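Local coordinates for putative phytoene/squalene synthase YisP (Bacillus subtilis subsp. subtilis, PDB 3WE9), which hydrolyses farnesyl diphosphate to farnesol and diphosphate, a step involved in biofilm formation, and belongs to the phytoene/squalene synthase family, at residues A[142-145]-A[146-149]; A[215-218]-A[219-222]. All coordinates share one frame; numbering follows the deposited sequence.

Interaction 1 of 2, residues A[142-145]-A[146-149]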
ATOM      1  N   ARG A 142     -16.710   6.568   9.762  1.00 31.60           N
ATOM      2  CA  ARG A 142     -18.026   6.050  10.088  1.00 36.10           C
ATOM      3  C   ARG A 142     -19.153   6.769   9.343  1.00 37.96           C
ATOM      4  O   ARG A 142     -20.197   6.176   9.079  1.00 39.79           O
ATOM      5  CB  ARG A 142     -18.268   6.153  11.601  1.00 38.94           C
ATOM      6  CG  ARG A 142     -17.924   7.518  12.218  1.00 42.10           C
ATOM      7  CD  ARG A 142     -18.628   7.686  13.573  1.00 45.02           C
ATOM      8  NE  ARG A 142     -18.192   8.867  14.319  1.00 46.51           N
ATOM      9  CZ  ARG A 142     -17.255   8.850  15.264  1.00 47.86           C
ATOM     10  NH1 ARG A 142     -16.651   7.712  15.582  1.00 48.81           N
ATOM     11  NH2 ARG A 142     -16.924   9.967  15.899  1.00 46.90           N
ATOM     12  N   ARG A 143     -18.943   8.035   8.995  1.00 39.62           N
ATOM     13  CA  ARG A 143     -19.982   8.799   8.302  1.00 42.34           C
ATOM     14  C   ARG A 143     -19.799   8.994   6.793  1.00 43.94           C
ATOM     15  O   ARG A 143     -20.329   8.218   5.992  1.00 45.92           O
ATOM     16  CB  ARG A 143     -20.163  10.165   8.979  1.00 40.27           C
ATOM     17  CG  ARG A 143     -20.625  10.069  10.426  1.00 39.69           C
ATOM     18  CD  ARG A 143     -20.902  11.433  11.052  1.00 37.63           C
ATOM     19  NE  ARG A 143     -21.338  11.289  12.440  1.00 38.34           N
ATOM     20  CZ  ARG A 143     -22.487  10.730  12.809  1.00 39.28           C
ATOM     21  NH1 ARG A 143     -23.331  10.265  11.894  1.00 39.14           N
ATOM     22  NH2 ARG A 143     -22.788  10.618  14.097  1.00 37.77           N
ATOM     23  N   LYS A 144     -19.057  10.033   6.413  1.00 44.31           N
ATOM     24  CA  LYS A 144     -18.822  10.367   5.006  1.00 44.41           C
ATOM     25  C   LYS A 144     -18.082   9.298   4.201  1.00 44.67           C
ATOM     26  O   LYS A 144     -17.083   9.595   3.537  1.00 44.73           O
ATOM     27  CB  LYS A 144     -18.038  11.678   4.906  1.00 45.20           C
ATOM     28  CG  LYS A 144     -18.577  12.791   5.775  1.00 46.55           C
ATOM     29  CD  LYS A 144     -17.834  14.099   5.546  1.00 46.94           C
ATOM     30  CE  LYS A 144     -18.203  15.105   6.619  1.00 47.71           C
ATOM     31  NZ  LYS A 144     -19.670  15.076   6.877  1.00 46.45           N
ATOM     32  N   GLN A 145     -18.570   8.065   4.238  1.00 43.81           N
ATOM     33  CA  GLN A 145     -17.916   6.992   3.501  1.00 43.86           C
ATOM     34  C   GLN A 145     -18.063   7.166   1.990  1.00 43.91           C
ATOM     35  O   GLN A 145     -17.113   6.947   1.242  1.00 42.92           O
ATOM     36  CB  GLN A 145     -18.468   5.640   3.949  1.00 43.02           C
ATOM     37  CG  GLN A 145     -18.264   5.393   5.435  1.00 44.23           C
ATOM     38  CD  GLN A 145     -18.529   3.961   5.847  1.00 43.80           C
ATOM     39  OE1 GLN A 145     -18.584   3.644   7.036  1.00 44.07           O
ATOM     40  NE2 GLN A 145     -18.686   3.084   4.866  1.00 45.10           N
ATOM     41  N   ASP A 146     -19.251   7.570   1.548  1.00 44.56           N
ATOM     42  CA  ASP A 146     -19.505   7.786   0.126  1.00 45.39           C
ATOM     43  C   ASP A 146     -18.570   8.850  -0.439  1.00 44.59           C
ATOM     44  O   ASP A 146     -18.063   8.722  -1.553  1.00 44.40           O
ATOM     45  CB  ASP A 146     -20.958   8.225  -0.086  1.00 47.82           C
ATOM     46  CG  ASP A 146     -21.877   7.068  -0.431  1.00 50.62           C
ATOM     47  OD1 ASP A 146     -21.759   5.993   0.194  1.00 51.35           O
ATOM     48  OD2 ASP A 146     -22.729   7.244  -1.328  1.00 53.29           O
ATOM     49  N   GLN A 147     -18.345   9.899   0.344  1.00 43.53           N
ATOM     50  CA  GLN A 147     -17.482  11.002  -0.065  1.00 42.66           C
ATOM     51  C   GLN A 147     -15.982  10.696  -0.008  1.00 40.67           C
ATOM     52  O   GLN A 147     -15.189  11.374  -0.661  1.00 40.15           O
ATOM     53  CB  GLN A 147     -17.754  12.226   0.810  1.00 45.36           C
ATOM     54  CG  GLN A 147     -19.133  12.840   0.658  1.00 48.07           C
ATOM     55  CD  GLN A 147     -19.332  14.020   1.591  1.00 50.80           C
ATOM     56  OE1 GLN A 147     -18.536  14.963   1.596  1.00 51.45           O
ATOM     57  NE2 GLN A 147     -20.393  13.974   2.390  1.00 52.38           N
ATOM     58  N   LEU A 148     -15.598   9.684   0.768  1.00 37.78           N
ATOM     59  CA  LEU A 148     -14.187   9.325   0.933  1.00 34.51           C
ATOM     60  C   LEU A 148     -13.752   8.013   0.272  1.00 32.35           C
ATOM     61  O   LEU A 148     -12.570   7.659   0.307  1.00 29.90           O
ATOM     62  CB  LEU A 148     -13.855   9.260   2.429  1.00 34.84           C
ATOM     63  CG  LEU A 148     -13.914  10.565   3.229  1.00 33.85           C
ATOM     64  CD1 LEU A 148     -13.851  10.261   4.713  1.00 34.13           C
ATOM     65  CD2 LEU A 148     -12.766  11.469   2.809  1.00 34.66           C
ATOM     66  N   LYS A 149     -14.700   7.294  -0.317  1.00 29.11           N
ATOM     67  CA  LYS A 149     -14.411   6.019  -0.969  1.00 28.44           C
ATOM     68  C   LYS A 149     -13.348   6.154  -2.056  1.00 28.41           C
ATOM     69  O   LYS A 149     -12.386   5.387  -2.096  1.00 28.20           O
ATOM     70  CB  LYS A 149     -15.696   5.448  -1.570  1.00 29.74           C
ATOM     71  CG  LYS A 149     -15.547   4.127  -2.316  1.00 31.90           C
ATOM     72  CD  LYS A 149     -16.876   3.769  -2.980  1.00 34.96           C
ATOM     73  CE  LYS A 149     -16.746   2.627  -3.977  1.00 36.96           C
ATOM     74  NZ  LYS A 149     -16.655   1.292  -3.341  1.00 39.27           N
TER
HETATM   75  O   HOH W   1     -22.078  15.365   4.910  1.00 39.13           O

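Interaction 2 of 2, residues A[215-218]-A[219-222]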
ATOM      1  N   TYR A 215      -2.666   9.970  -8.037  1.00 17.99           N
ATOM      2  CA  TYR A 215      -3.572   9.297  -7.114  1.00 18.73           C
ATOM      3  C   TYR A 215      -3.383   9.856  -5.705  1.00 19.59           C
ATOM      4  O   TYR A 215      -4.356  10.093  -4.996  1.00 18.79           O
ATOM      5  CB  TYR A 215      -3.325   7.785  -7.114  1.00 19.01           C
ATOM      6  CG  TYR A 215      -3.871   7.073  -8.332  1.00 18.85           C
ATOM      7  CD1 TYR A 215      -5.247   6.885  -8.501  1.00 18.74           C
ATOM      8  CD2 TYR A 215      -3.017   6.577  -9.308  1.00 16.05           C
ATOM      9  CE1 TYR A 215      -5.750   6.211  -9.616  1.00 18.16           C
ATOM     10  CE2 TYR A 215      -3.506   5.909 -10.422  1.00 18.54           C
ATOM     11  CZ  TYR A 215      -4.870   5.725 -10.570  1.00 19.11           C
ATOM     12  OH  TYR A 215      -5.336   5.041 -11.668  1.00 22.49           O
ATOM     13  N   LEU A 216      -2.129  10.072  -5.310  1.00 18.31           N
ATOM     14  CA  LEU A 216      -1.829  10.614  -3.984  1.00 18.94           C
ATOM     15  C   LEU A 216      -2.461  11.994  -3.800  1.00 20.43           C
ATOM     16  O   LEU A 216      -3.142  12.245  -2.807  1.00 19.23           O
ATOM     17  CB  LEU A 216      -0.310  10.711  -3.781  1.00 18.01           C
ATOM     18  CG  LEU A 216       0.479   9.392  -3.691  1.00 16.21           C
ATOM     19  CD1 LEU A 216       1.973   9.684  -3.709  1.00 20.02           C
ATOM     20  CD2 LEU A 216       0.090   8.634  -2.431  1.00 17.28           C
ATOM     21  N   GLU A 217      -2.237  12.882  -4.765  1.00 22.75           N
ATOM     22  CA  GLU A 217      -2.779  14.240  -4.719  1.00 25.17           C
ATOM     23  C   GLU A 217      -4.303  14.208  -4.587  1.00 26.20           C
ATOM     24  O   GLU A 217      -4.910  15.065  -3.945  1.00 24.15           O
ATOM     25  CB  GLU A 217      -2.369  14.996  -5.988  1.00 30.47           C
ATOM     26  CG  GLU A 217      -2.692  16.489  -5.989  1.00 38.48           C
ATOM     27  CD  GLU A 217      -2.197  17.204  -4.736  1.00 42.80           C
ATOM     28  OE1 GLU A 217      -1.096  16.864  -4.249  1.00 46.08           O
ATOM     29  OE2 GLU A 217      -2.906  18.111  -4.245  1.00 46.04           O
ATOM     30  N   GLU A 218      -4.905  13.197  -5.200  1.00 26.83           N
ATOM     31  CA  GLU A 218      -6.348  12.994  -5.178  1.00 28.36           C
ATOM     32  C   GLU A 218      -6.827  12.752  -3.748  1.00 27.88           C
ATOM     33  O   GLU A 218      -7.860  13.270  -3.324  1.00 26.22           O
ATOM     34  CB  GLU A 218      -6.676  11.790  -6.053  1.00 30.54           C
ATOM     35  CG  GLU A 218      -8.115  11.611  -6.431  1.00 33.86           C
ATOM     36  CD  GLU A 218      -8.242  10.682  -7.619  1.00 33.99           C
ATOM     37  OE1 GLU A 218      -8.776   9.565  -7.461  1.00 33.75           O
ATOM     38  OE2 GLU A 218      -7.784  11.073  -8.716  1.00 36.57           O
ATOM     39  N   CYS A 219      -6.069  11.953  -3.006  1.00 27.60           N
ATOM     40  CA  CYS A 219      -6.423  11.660  -1.623  1.00 26.66           C
ATOM     41  C   CYS A 219      -6.098  12.877  -0.768  1.00 25.52           C
ATOM     42  O   CYS A 219      -6.773  13.158   0.219  1.00 23.63           O
ATOM     43  CB  CYS A 219      -5.642  10.447  -1.114  1.00 25.93           C
ATOM     44  SG  CYS A 219      -6.010  10.016   0.603  1.00 25.72           S
ATOM     45  N   GLN A 220      -5.050  13.592  -1.158  1.00 25.68           N
ATOM     46  CA  GLN A 220      -4.623  14.793  -0.448  1.00 27.35           C
ATOM     47  C   GLN A 220      -5.750  15.821  -0.469  1.00 27.58           C
ATOM     48  O   GLN A 220      -6.030  16.470   0.542  1.00 27.24           O
ATOM     49  CB  GLN A 220      -3.372  15.379  -1.111  1.00 28.50           C
ATOM     50  CG  GLN A 220      -2.844  16.657  -0.469  1.00 30.49           C
ATOM     51  CD  GLN A 220      -2.224  16.422   0.899  1.00 33.41           C
ATOM     52  OE1 GLN A 220      -1.382  15.538   1.068  1.00 33.94           O
ATOM     53  NE2 GLN A 220      -2.631  17.224   1.882  1.00 35.51           N
ATOM     54  N   ASP A 221      -6.404  15.958  -1.621  1.00 27.55           N
ATOM     55  CA  ASP A 221      -7.501  16.914  -1.757  1.00 29.69           C
ATOM     56  C   ASP A 221      -8.691  16.564  -0.857  1.00 30.06           C
ATOM     57  O   ASP A 221      -9.433  17.450  -0.433  1.00 28.33           O
ATOM     58  CB  ASP A 221      -7.998  16.988  -3.207  1.00 30.62           C
ATOM     59  CG  ASP A 221      -6.951  17.516  -4.169  1.00 33.49           C
ATOM     60  OD1 ASP A 221      -6.119  18.359  -3.766  1.00 32.94           O
ATOM     61  OD2 ASP A 221      -6.977  17.093  -5.345  1.00 34.98           O
ATOM     62  N   ALA A 222      -8.875  15.277  -0.574  1.00 28.38           N
ATOM     63  CA  ALA A 222      -9.987  14.833   0.263  1.00 28.09           C
ATOM     64  C   ALA A 222      -9.602  14.658   1.731  1.00 27.47           C
ATOM     65  O   ALA A 222     -10.421  14.236   2.546  1.00 27.60           O
ATOM     66  CB  ALA A 222     -10.555  13.529  -0.286  1.00 27.06           C
TER

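Interaction 1 of 2, residues A[142-145]-A[146-149]
The first turn of helix 145-165, entered from the loop that follows helix 118-140, brings the backbone carbonyl of Lys144 against Leu148 and the side chain of Lys144 against that of Gln147. Leu148 N reaches back to Lys144 O at 3.1 Å in a weak hydrogen bond and also to Gln145 O at 3.2 Å. In the second of these the donor stands well above the carbonyl plane, 72° out of it, instead of lying near a lone pair. Gln145 O takes a further weak bond from Lys149 N at 2.9 Å, so this one oxygen receives two backbone N-H groups. The side chain of Leu148 lies off the end of the Lys144 carbonyl, with CG 3.3 Å from Lys144 O, while the side chain of this buried residue packs on Thr141, Leu225 and Phe226. Lys144 is the N-cap residue and also the centre of an inverse gamma turn, which swings the incoming chain into the helix. On the outer surface the aliphatic part of Lys144 lies obliquely across the amide end of Gln147, and Lys144 CG comes 4.0 Å from Gln147 NE2. The Lys144 chain runs extended as far as CE and then bends, chi4 -43°, which turns the ammonium group toward a water. That water accepts from Lys144 NZ at 3.1 Å and, weakly, from Gln147 NE2 at 3.3 Å, bridging the N-cap residue to the third residue beyond it. Farther round the helix, Lys149 rests on Leu134 and Leu137 of helix 118-140.

Interaction 2 of 2, residues A[215-218]-A[219-222]
Glu217 and Asp221, one helical turn apart, bring their carboxylates close together: Glu217 OE2 and Asp221 OD1 are 3.3 Å apart. The side chains cross at about a right angle, and their carboxylate planes are 69° apart; two acceptors this near would be expected to repel if both are charged. Glu217 bends at chi2 (51°) after leaving its backbone, which turns its carboxylate toward Gln220, whose CG lies 4.0 Å from Glu217 OE2. The carboxylate of Glu217 and the amide of Gln220 are turned only 25° from each other. Beneath these side chains runs the last part of helix 199-221, with i+4 to i bonds from Cys219 N to Tyr215 O (3.2 Å), Gln220 N to Leu216 O (2.9 Å) and Asp221 N to Glu217 O (2.9 Å). Leu216 O also takes a weak bond from Cys219 N. Farther out, Arg242 of helix 228-250 binds both polar ends, by a salt bridge to Glu217 OE1 and a hydrogen bond to Gln220 OE1, and its positive charge probably offsets part of the negative charge gathered by the two acids. On the side facing helix 145-165, Glu218 OE1 is hydrogen-bonded to Ser154 OG.

How the interactions relate
From the N terminus, the chain leaves helix 118-140, turns through 142-145 and enters helix 145-165, where interaction 1 is complete within the first turn. Some 65 residues later it reaches the end of helix 199-221, where interaction 2 is formed. Each contact is local and closes no long loop; they follow in series, neither nesting nor crossing. Their centres are about 15 Å apart, on the same side of the chain's centre, yet they touch: Leu148 CD2 packs against Ala222 O at 3.6 Å. The start of helix 145-165 thus meets the end of helix 199-221, and through Arg242 interaction 2 also joins helix 228-250.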